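Local coordinates for bifunctional protein FolD (Thermus thermophilus, PDB 6V6Y), which works as an NADP-binding methylenetetrahydrofolate dehydrogenase and probably also hydrolyses 5,10-methenyltetrahydrofolate to 10-formyltetrahydrofolate in one-carbon metabolism, at residues A[35-40]-A[64-69]; A[157-162]-A[194-199]; A[212-217]-A[243-248]. All blocks are in the same frame, centred on the assembly; numbering follows the deposited sequence.

Interaction 1 of 3, residues A[35-40]-A[64-69]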
loop_
_atom_site.group_PDB
_atom_site.type_symbol
_atom_site.label_atom_id
_atom_site.label_comp_id
_atom_site.label_asym_id
_atom_site.label_seq_id
_atom_site.Cartn_x
_atom_site.Cartn_y
_atom_site.Cartn_z
ATOM N N ILE A 35 3.624 -23.198 11.375
ATOM C CA ILE A 35 4.946 -23.754 11.114
ATOM C C ILE A 35 5.978 -22.921 11.858
ATOM O O ILE A 35 5.974 -21.687 11.758
ATOM C CB ILE A 35 5.260 -23.765 9.607
ATOM C CG1 ILE A 35 4.307 -24.697 8.854
ATOM C CG2 ILE A 35 6.707 -24.156 9.373
ATOM C CD1 ILE A 35 4.442 -24.596 7.331
ATOM N N ARG A 36 6.876 -23.591 12.581
ATOM C CA ARG A 36 7.989 -22.926 13.248
ATOM C C ARG A 36 9.271 -23.696 12.963
ATOM O O ARG A 36 9.298 -24.930 13.070
ATOM C CB ARG A 36 7.763 -22.813 14.763
ATOM C CG ARG A 36 9.059 -22.676 15.550
ATOM C CD ARG A 36 8.847 -22.231 16.997
ATOM N NE ARG A 36 8.099 -23.196 17.806
ATOM C CZ ARG A 36 8.630 -24.211 18.496
ATOM N NH1 ARG A 36 9.935 -24.445 18.485
ATOM N NH2 ARG A 36 7.843 -25.004 19.212
ATOM N N LEU A 37 10.322 -22.974 12.579
ATOM C CA LEU A 37 11.659 -23.534 12.437
ATOM C C LEU A 37 12.494 -23.102 13.637
ATOM O O LEU A 37 12.465 -21.931 14.021
ATOM C CB LEU A 37 12.312 -23.078 11.128
ATOM C CG LEU A 37 12.049 -23.992 9.920
ATOM C CD1 LEU A 37 10.583 -23.924 9.477
ATOM C CD2 LEU A 37 12.975 -23.692 8.744
ATOM N N GLY A 38 13.207 -24.052 14.252
ATOM C CA GLY A 38 14.107 -23.708 15.342
ATOM C C GLY A 38 13.386 -23.473 16.654
ATOM O O GLY A 38 12.192 -23.749 16.801
ATOM N N GLU A 39 14.124 -22.912 17.615
ATOM C CA GLU A 39 13.671 -22.829 18.999
ATOM C C GLU A 39 13.838 -21.419 19.578
ATOM O O GLU A 39 14.144 -21.255 20.765
ATOM C CB GLU A 39 14.406 -23.854 19.865
ATOM C CG GLU A 39 14.139 -25.330 19.490
ATOM C CD GLU A 39 12.671 -25.740 19.668
ATOM O OE1 GLU A 39 12.077 -25.429 20.724
ATOM O OE2 GLU A 39 12.105 -26.377 18.751
ATOM N N ASP A 40 13.619 -20.379 18.775
ATOM C CA ASP A 40 13.718 -19.019 19.305
ATOM C C ASP A 40 12.692 -18.828 20.423
ATOM O O ASP A 40 11.493 -19.066 20.207
ATOM C CB ASP A 40 13.509 -17.970 18.207
ATOM C CG ASP A 40 13.347 -16.549 18.772
ATOM O OD1 ASP A 40 14.139 -16.162 19.657
ATOM O OD2 ASP A 40 12.421 -15.823 18.337
ATOM N N GLU A 64 3.559 -27.329 13.591
ATOM C CA GLU A 64 4.567 -28.195 12.981
ATOM C C GLU A 64 5.924 -27.562 13.235
ATOM O O GLU A 64 6.251 -26.528 12.648
ATOM C CB GLU A 64 4.331 -28.391 11.486
ATOM C CG GLU A 64 2.919 -28.729 11.135
ATOM C CD GLU A 64 2.771 -29.193 9.702
ATOM O OE1 GLU A 64 1.650 -29.630 9.345
ATOM O OE2 GLU A 64 3.765 -29.120 8.932
ATOM N N VAL A 65 6.692 -28.164 14.133
ATOM C CA VAL A 65 8.023 -27.690 14.479
ATOM C C VAL A 65 9.029 -28.476 13.661
ATOM O O VAL A 65 8.982 -29.715 13.627
ATOM C CB VAL A 65 8.305 -27.849 15.979
ATOM C CG1 VAL A 65 9.673 -27.291 16.296
ATOM C CG2 VAL A 65 7.236 -27.150 16.786
ATOM N N TYR A 66 9.928 -27.765 12.996
ATOM C CA TYR A 66 11.018 -28.371 12.261
ATOM C C TYR A 66 12.349 -27.909 12.842
ATOM O O TYR A 66 12.403 -26.929 13.596
ATOM C CB TYR A 66 10.914 -28.018 10.772
ATOM C CG TYR A 66 9.657 -28.572 10.151
ATOM C CD1 TYR A 66 8.483 -27.825 10.147
ATOM C CD2 TYR A 66 9.630 -29.866 9.601
ATOM C CE1 TYR A 66 7.318 -28.325 9.600
ATOM C CE2 TYR A 66 8.458 -30.385 9.044
ATOM C CZ TYR A 66 7.306 -29.603 9.051
ATOM O OH TYR A 66 6.132 -30.076 8.516
ATOM N N PRO A 67 13.440 -28.618 12.550
ATOM C CA PRO A 67 14.758 -28.130 12.972
ATOM C C PRO A 67 15.084 -26.783 12.339
ATOM O O PRO A 67 14.544 -26.390 11.303
ATOM C CB PRO A 67 15.720 -29.222 12.489
ATOM C CG PRO A 67 14.946 -30.008 11.484
ATOM C CD PRO A 67 13.524 -29.946 11.925
ATOM N N GLU A 68 15.985 -26.064 13.000
ATOM C CA GLU A 68 16.425 -24.775 12.481
ATOM C C GLU A 68 17.048 -24.908 11.093
ATOM O O GLU A 68 16.848 -24.043 10.231
ATOM C CB GLU A 68 17.407 -24.152 13.464
ATOM C CG GLU A 68 18.324 -23.128 12.858
ATOM C CD GLU A 68 18.485 -21.917 13.743
ATOM O OE1 GLU A 68 18.378 -22.070 14.982
ATOM O OE2 GLU A 68 18.716 -20.813 13.194
ATOM N N ASP A 69 17.790 -25.989 10.847
ATOM C CA ASP A 69 18.511 -26.167 9.592
ATOM C C ASP A 69 17.672 -26.833 8.512
ATOM O O ASP A 69 18.233 -27.395 7.562
ATOM C CB ASP A 69 19.812 -26.956 9.820
ATOM C CG ASP A 69 19.576 -28.430 10.188
ATOM O OD1 ASP A 69 18.408 -28.867 10.318
ATOM O OD2 ASP A 69 20.578 -29.164 10.352
#
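Arg36 NH1 is gripped by two acceptors of its own segment. Gly38 O accepts from Arg36 NH1 at 2.9 Å, lying close to the guanidinium plane and meeting the nitrogen in the carbonyl plane. The second bond, from Arg36 NH1 to Glu39 OE2, is also 2.9 Å long but weak, being bent, and forms part of a salt bridge. The chain runs out with CG anti to the backbone N and bends at chi3 (64°), which lays the guanidinium alongside Val65. One methyl of Val65 sits over a face of this group near its rim, with CG2 3.3 Å from Arg36 NH2. The backbones pair as parallel strands whose directions differ by 18°. Both backbone polar atoms of Arg36 are used: its N donates to Glu64 O (3.0 Å), and its O receives Tyr66 N (2.9 Å) nearly along the C=O axis. Gly38 N continues the ladder to Tyr66 O at 3.1 Å. Strands 31-37 and 60-66, with helix 41-57 between them, make a beta-alpha-beta unit of the catalytic domain, in which 60-66 is an edge strand of this chain's sheet. Gly38, at phi 78°, ends the pairing where a beta carbon would crowd Glu68 CB. On the face carrying Ile35, Leu37 and Tyr66, Ile35 CG2 approaches Tyr66 CD1 obliquely at 4.1 Å, and helix 72-84 covers this side through Leu75. The Tyr66 hydroxyl donates to Glu64 OE2 (2.6 Å) from above the carboxylate plane, while Glu64 OE1 bridges to Arg33 and Arg78.

Interaction 2 of 3, residues A[157-162]-A[194-199]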
loop_
_atom_site.group_PDB
_atom_site.type_symbol
_atom_site.label_atom_id
_atom_site.label_comp_id
_atom_site.label_asym_id
_atom_site.label_seq_id
_atom_site.Cartn_x
_atom_site.Cartn_y
_atom_site.Cartn_z
ATOM N N GLU A 157 -6.697 12.973 12.331
ATOM C CA GLU A 157 -5.272 13.015 12.036
ATOM C C GLU A 157 -4.595 11.846 12.736
ATOM O O GLU A 157 -4.455 11.852 13.964
ATOM C CB GLU A 157 -4.687 14.338 12.511
ATOM C CG GLU A 157 -3.370 14.670 11.899
ATOM C CD GLU A 157 -3.355 16.083 11.381
ATOM O OE1 GLU A 157 -2.372 16.792 11.676
ATOM O OE2 GLU A 157 -4.334 16.486 10.707
ATOM N N VAL A 158 -4.177 10.839 11.973
ATOM C CA VAL A 158 -3.482 9.679 12.518
ATOM C C VAL A 158 -2.022 9.715 12.089
ATOM O O VAL A 158 -1.723 9.849 10.891
ATOM C CB VAL A 158 -4.142 8.366 12.069
ATOM C CG1 VAL A 158 -3.417 7.188 12.680
ATOM C CG2 VAL A 158 -5.617 8.366 12.433
ATOM N N VAL A 159 -1.114 9.591 13.061
ATOM C CA VAL A 159 0.299 9.341 12.789
ATOM C C VAL A 159 0.632 7.897 13.159
ATOM O O VAL A 159 0.316 7.430 14.261
ATOM C CB VAL A 159 1.222 10.329 13.523
ATOM C CG1 VAL A 159 2.690 9.972 13.266
ATOM C CG2 VAL A 159 0.925 11.770 13.091
ATOM N N VAL A 160 1.243 7.188 12.219
ATOM C CA VAL A 160 1.740 5.836 12.412
ATOM C C VAL A 160 3.260 5.925 12.380
ATOM O O VAL A 160 3.833 6.417 11.398
ATOM C CB VAL A 160 1.205 4.907 11.312
ATOM C CG1 VAL A 160 1.737 3.499 11.460
ATOM C CG2 VAL A 160 -0.321 4.963 11.281
ATOM N N VAL A 161 3.922 5.508 13.458
ATOM C CA VAL A 161 5.380 5.543 13.509
ATOM C C VAL A 161 5.908 4.130 13.347
ATOM O O VAL A 161 5.705 3.274 14.216
ATOM C CB VAL A 161 5.912 6.181 14.798
ATOM C CG1 VAL A 161 7.428 6.403 14.668
ATOM C CG2 VAL A 161 5.191 7.515 15.106
ATOM N N GLY A 162 6.624 3.902 12.249
ATOM C CA GLY A 162 7.096 2.588 11.881
ATOM C C GLY A 162 6.434 2.196 10.584
ATOM O O GLY A 162 5.234 2.430 10.405
ATOM N N GLU A 194 7.866 16.546 16.644
ATOM C CA GLU A 194 6.954 17.525 16.069
ATOM C C GLU A 194 5.918 16.847 15.178
ATOM O O GLU A 194 4.754 17.262 15.141
ATOM C CB GLU A 194 7.756 18.581 15.299
ATOM C CG GLU A 194 7.042 19.895 15.118
ATOM C CD GLU A 194 6.228 19.941 13.836
ATOM O OE1 GLU A 194 4.976 20.005 13.913
ATOM O OE2 GLU A 194 6.840 19.922 12.744
ATOM N N VAL A 195 6.319 15.801 14.450
ATOM C CA VAL A 195 5.355 15.072 13.633
ATOM C C VAL A 195 4.327 14.393 14.522
ATOM O O VAL A 195 3.116 14.498 14.291
ATOM C CB VAL A 195 6.063 14.057 12.720
ATOM C CG1 VAL A 195 5.036 13.202 11.992
ATOM C CG2 VAL A 195 6.962 14.782 11.730
ATOM N N THR A 196 4.788 13.711 15.578
ATOM C CA THR A 196 3.827 12.985 16.408
ATOM C C THR A 196 2.898 13.930 17.165
ATOM O O THR A 196 1.726 13.593 17.370
ATOM C CB THR A 196 4.542 12.027 17.360
ATOM O OG1 THR A 196 5.400 12.742 18.258
ATOM C CG2 THR A 196 5.347 11.014 16.558
ATOM N N ARG A 197 3.357 15.149 17.485
ATOM C CA ARG A 197 2.532 16.100 18.231
ATOM C C ARG A 197 1.248 16.475 17.497
ATOM O O ARG A 197 0.311 16.979 18.127
ATOM C CB ARG A 197 3.337 17.368 18.538
ATOM C CG ARG A 197 3.976 17.391 19.929
ATOM C CD ARG A 197 4.556 18.777 20.302
ATOM N NE ARG A 197 5.638 19.206 19.408
ATOM C CZ ARG A 197 6.929 18.926 19.590
ATOM N NH1 ARG A 197 7.319 18.212 20.635
ATOM N NH2 ARG A 197 7.838 19.361 18.717
ATOM N N ARG A 198 1.179 16.253 16.185
ATOM C CA ARG A 198 -0.031 16.555 15.432
ATOM C C ARG A 198 -1.129 15.524 15.615
ATOM O O ARG A 198 -2.300 15.833 15.345
ATOM C CB ARG A 198 0.281 16.642 13.944
ATOM C CG ARG A 198 1.592 17.321 13.603
ATOM C CD ARG A 198 1.829 17.213 12.119
ATOM N NE ARG A 198 3.166 17.657 11.764
ATOM C CZ ARG A 198 3.832 17.222 10.694
ATOM N NH1 ARG A 198 3.278 16.330 9.866
ATOM N NH2 ARG A 198 5.050 17.693 10.451
ATOM N N ALA A 199 -0.777 14.313 16.050
ATOM C CA ALA A 199 -1.696 13.184 15.979
ATOM C C ALA A 199 -2.798 13.293 17.032
ATOM O O ALA A 199 -2.514 13.432 18.223
ATOM C CB ALA A 199 -0.934 11.867 16.157
#
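Val159 makes the closest apolar contact between strand 157-161 and the helix end and turn at 194-199. Its CG2, placed beside the backbone N, meets Ala199 CB at 3.6 Å and also lies 3.7 Å from Val195 O. The other methyl, CG1, reaches Val195 CG1 (4.2 Å), the two side chains crossing at about a right angle. Two residues on, Val161 CG2 touches Thr196 CG2 at 3.8 Å. At the other end, Glu157 OE1 is 3.5 Å from Arg198 CB, yet this carboxylate is paired with Arg198 of the second subunit. Arg198 in turn bridges to Glu157 of that subunit, so this end of the contact is part of the dimer interface. An alanine in place of Glu157 would remove the carboxylate that lies on Arg198 CB and pairs with Arg198 of the second subunit, and would probably weaken the join between the subunits. A type I turn, closed by Ala199 N to Thr196 O (2.9 Å), sets Ala199 CB against the strand. Gly162, which touches NADP, follows the strand directly, as in a Rossmann fold. Helix 192-196 thus packs on strand 157-161, which runs parallel between strands 181-185 and 201-204, with Leu202 meeting Val159, Val161 and Thr196.

Interaction 3 of 3, residues A[212-217]-A[243-248]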
loop_
_atom_site.group_PDB
_atom_site.type_symbol
_atom_site.label_atom_id
_atom_site.label_comp_id
_atom_site.label_asym_id
_atom_site.label_seq_id
_atom_site.Cartn_x
_atom_site.Cartn_y
_atom_site.Cartn_z
ATOM N N VAL A 212 8.785 7.009 23.142
ATOM C CA VAL A 212 7.896 8.164 22.994
ATOM C C VAL A 212 7.597 8.786 24.361
ATOM O O VAL A 212 6.997 8.144 25.233
ATOM C CB VAL A 212 6.602 7.766 22.270
ATOM C CG1 VAL A 212 5.596 8.936 22.238
ATOM C CG2 VAL A 212 6.929 7.269 20.866
ATOM N N ARG A 213 7.985 10.051 24.534
ATOM C CA ARG A 213 7.808 10.798 25.774
ATOM C C ARG A 213 6.585 11.706 25.670
ATOM O O ARG A 213 5.980 11.855 24.608
ATOM C CB ARG A 213 9.064 11.626 26.091
ATOM C CG ARG A 213 10.393 10.870 25.914
ATOM C CD ARG A 213 10.534 9.717 26.900
ATOM N NE ARG A 213 10.243 10.145 28.273
ATOM C CZ ARG A 213 11.092 10.047 29.294
ATOM N NH1 ARG A 213 12.295 9.529 29.108
ATOM N NH2 ARG A 213 10.735 10.470 30.507
ATOM N N LYS A 214 6.220 12.331 26.792
ATOM C CA LYS A 214 4.949 13.049 26.820
ATOM C C LYS A 214 4.992 14.315 25.978
ATOM O O LYS A 214 3.945 14.783 25.505
ATOM C CB LYS A 214 4.550 13.379 28.259
ATOM C CG LYS A 214 5.625 14.029 29.114
ATOM C CD LYS A 214 5.010 14.632 30.377
ATOM C CE LYS A 214 5.998 14.661 31.546
ATOM N NZ LYS A 214 6.998 15.773 31.438
ATOM N N GLU A 215 6.177 14.903 25.809
ATOM C CA GLU A 215 6.296 16.089 24.970
ATOM C C GLU A 215 6.017 15.776 23.509
ATOM O O GLU A 215 5.672 16.688 22.745
ATOM C CB GLU A 215 7.692 16.698 25.108
ATOM C CG GLU A 215 7.938 17.368 26.438
ATOM C CD GLU A 215 8.342 16.374 27.518
ATOM O OE1 GLU A 215 8.791 15.245 27.163
ATOM O OE2 GLU A 215 8.202 16.729 28.719
ATOM N N TRP A 216 6.163 14.505 23.110
ATOM C CA TRP A 216 5.842 14.078 21.757
ATOM C C TRP A 216 4.348 13.975 21.502
ATOM O O TRP A 216 3.951 13.789 20.345
ATOM C CB TRP A 216 6.444 12.712 21.446
ATOM C CG TRP A 216 7.910 12.527 21.676
ATOM C CD1 TRP A 216 8.697 13.133 22.621
ATOM C CD2 TRP A 216 8.759 11.615 20.969
ATOM N NE1 TRP A 216 9.987 12.661 22.531
ATOM C CE2 TRP A 216 10.051 11.731 21.524
ATOM C CE3 TRP A 216 8.554 10.727 19.897
ATOM C CZ2 TRP A 216 11.136 10.992 21.047
ATOM C CZ3 TRP A 216 9.629 9.996 19.424
ATOM C CH2 TRP A 216 10.908 10.133 20.003
ATOM N N VAL A 217 3.513 14.048 22.534
ATOM C CA VAL A 217 2.119 13.648 22.418
ATOM C C VAL A 217 1.221 14.867 22.551
ATOM O O VAL A 217 1.394 15.688 23.461
ATOM C CB VAL A 217 1.759 12.562 23.449
ATOM C CG1 VAL A 217 0.333 12.078 23.236
ATOM C CG2 VAL A 217 2.725 11.401 23.324
ATOM N N VAL A 243 3.110 9.129 29.374
ATOM C CA VAL A 243 2.192 9.623 28.345
ATOM C C VAL A 243 0.750 9.589 28.840
ATOM O O VAL A 243 -0.093 10.358 28.352
ATOM C CB VAL A 243 2.418 8.805 27.036
ATOM C CG1 VAL A 243 1.242 8.912 26.053
ATOM C CG2 VAL A 243 3.720 9.249 26.358
ATOM N N ALA A 244 0.455 8.747 29.847
ATOM C CA ALA A 244 -0.855 8.752 30.497
ATOM C C ALA A 244 -1.203 10.106 31.117
ATOM O O ALA A 244 -2.384 10.366 31.385
ATOM C CB ALA A 244 -0.912 7.655 31.563
ATOM N N GLU A 245 -0.209 10.981 31.335
ATOM C CA GLU A 245 -0.494 12.314 31.863
ATOM C C GLU A 245 -1.112 13.233 30.816
ATOM O O GLU A 245 -1.794 14.201 31.172
ATOM C CB GLU A 245 0.781 12.978 32.384
ATOM C CG GLU A 245 1.486 12.288 33.538
ATOM C CD GLU A 245 2.859 12.890 33.829
ATOM O OE1 GLU A 245 3.790 12.108 34.117
ATOM O OE2 GLU A 245 3.016 14.136 33.753
ATOM N N VAL A 246 -0.837 12.999 29.533
ATOM C CA VAL A 246 -1.288 13.885 28.470
ATOM C C VAL A 246 -2.374 13.235 27.618
ATOM O O VAL A 246 -3.269 13.923 27.123
ATOM C CB VAL A 246 -0.094 14.342 27.599
ATOM C CG1 VAL A 246 0.905 15.149 28.432
ATOM C CG2 VAL A 246 0.583 13.144 26.970
ATOM N N ALA A 247 -2.328 11.918 27.449
ATOM C CA ALA A 247 -3.224 11.257 26.512
ATOM C C ALA A 247 -4.611 11.101 27.113
ATOM O O ALA A 247 -4.767 10.976 28.331
ATOM C CB ALA A 247 -2.665 9.890 26.115
ATOM N N PHE A 248 -5.626 11.126 26.247
ATOM C CA PHE A 248 -6.973 10.802 26.691
ATOM C C PHE A 248 -7.121 9.304 26.950
ATOM O O PHE A 248 -7.897 8.886 27.820
ATOM C CB PHE A 248 -7.978 11.283 25.648
ATOM C CG PHE A 248 -9.396 10.810 25.889
ATOM C CD1 PHE A 248 -9.883 9.672 25.246
ATOM C CD2 PHE A 248 -10.250 11.519 26.736
ATOM C CE1 PHE A 248 -11.186 9.233 25.452
ATOM C CE2 PHE A 248 -11.565 11.094 26.947
ATOM C CZ PHE A 248 -12.033 9.946 26.305
#
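Lys214 starts its path at CB, which rests against the Val246 methyls, with CG1 of Val246 4.1 Å away. CG takes the crowded position between the backbone N and the carbonyl carbon (chi1 49°), and the chain then runs extended before bending at chi4 (78°). Along this path CD and CE pass the carboxylate of Glu245, whose OE2 lies 3.7 Å from Lys214 CE; the two side chains cross obliquely. The ammonium is drawn elsewhere. Its NZ donates to Glu215 OE2 at 3.1 Å, meeting that carboxylate from above its plane in a salt bridge, whereas Glu245 OE2 is 4.9 Å from Lys214 NZ. The opposite charge there is therefore near but not in contact, and probably adds only a general attraction. Each segment contains 3-10 residues, 214-216 and 243-245, within the NAD(P)-binding domain. They lie on the connections that lead into the neighbouring parallel strands 222-225 and 249-250, and no hydrogen bond joins one segment to the other, so the contact is van der Waals packing, largely by side chains. Its apolar part is a group of three valines. Val217 CG2, beside its own backbone N, meets Val243 CG2 at 3.9 Å with the side chains crossing at about a right angle. Val246 CG2, in the crowded position, comes to 3.8 Å from Val217 CB. Val243 CG2 also lies 3.6 Å from Val212 O. Strand 222-225 is close beside this group, Val223 touching both Val217 and Val243. Each turn is held from within: Val243 O receives Val246 N and Ala247 N, and Val217 N donates to Lys214 O. Glu242 OE1 adds a polar tie to the first turn, accepting Lys214 N and bridging to Arg213 NE.

Overall arrangement
From the N terminus, interaction 1 comes first, closing the chain of strand 31-37, helix 41-57 and strand 60-66 inside the catalytic domain. The chain then passes into the NAD(P)-binding domain, where interaction 2 closes a loop from strand 157-161 to helix 192-196, and interaction 3 closes the loop from 212-217 to 243-248 that contains strands 222-225, 229-231 and 234-236. The three loops follow in series, none nested or crossing. Interaction 1 stands apart, about 38 and 40 Å between centres from the others and across the chain's centre. Interactions 2 and 3, centres 12 Å apart, touch: Thr196 OG1 and Trp216 O lie 2.7 Å apart, a probable hydrogen bond.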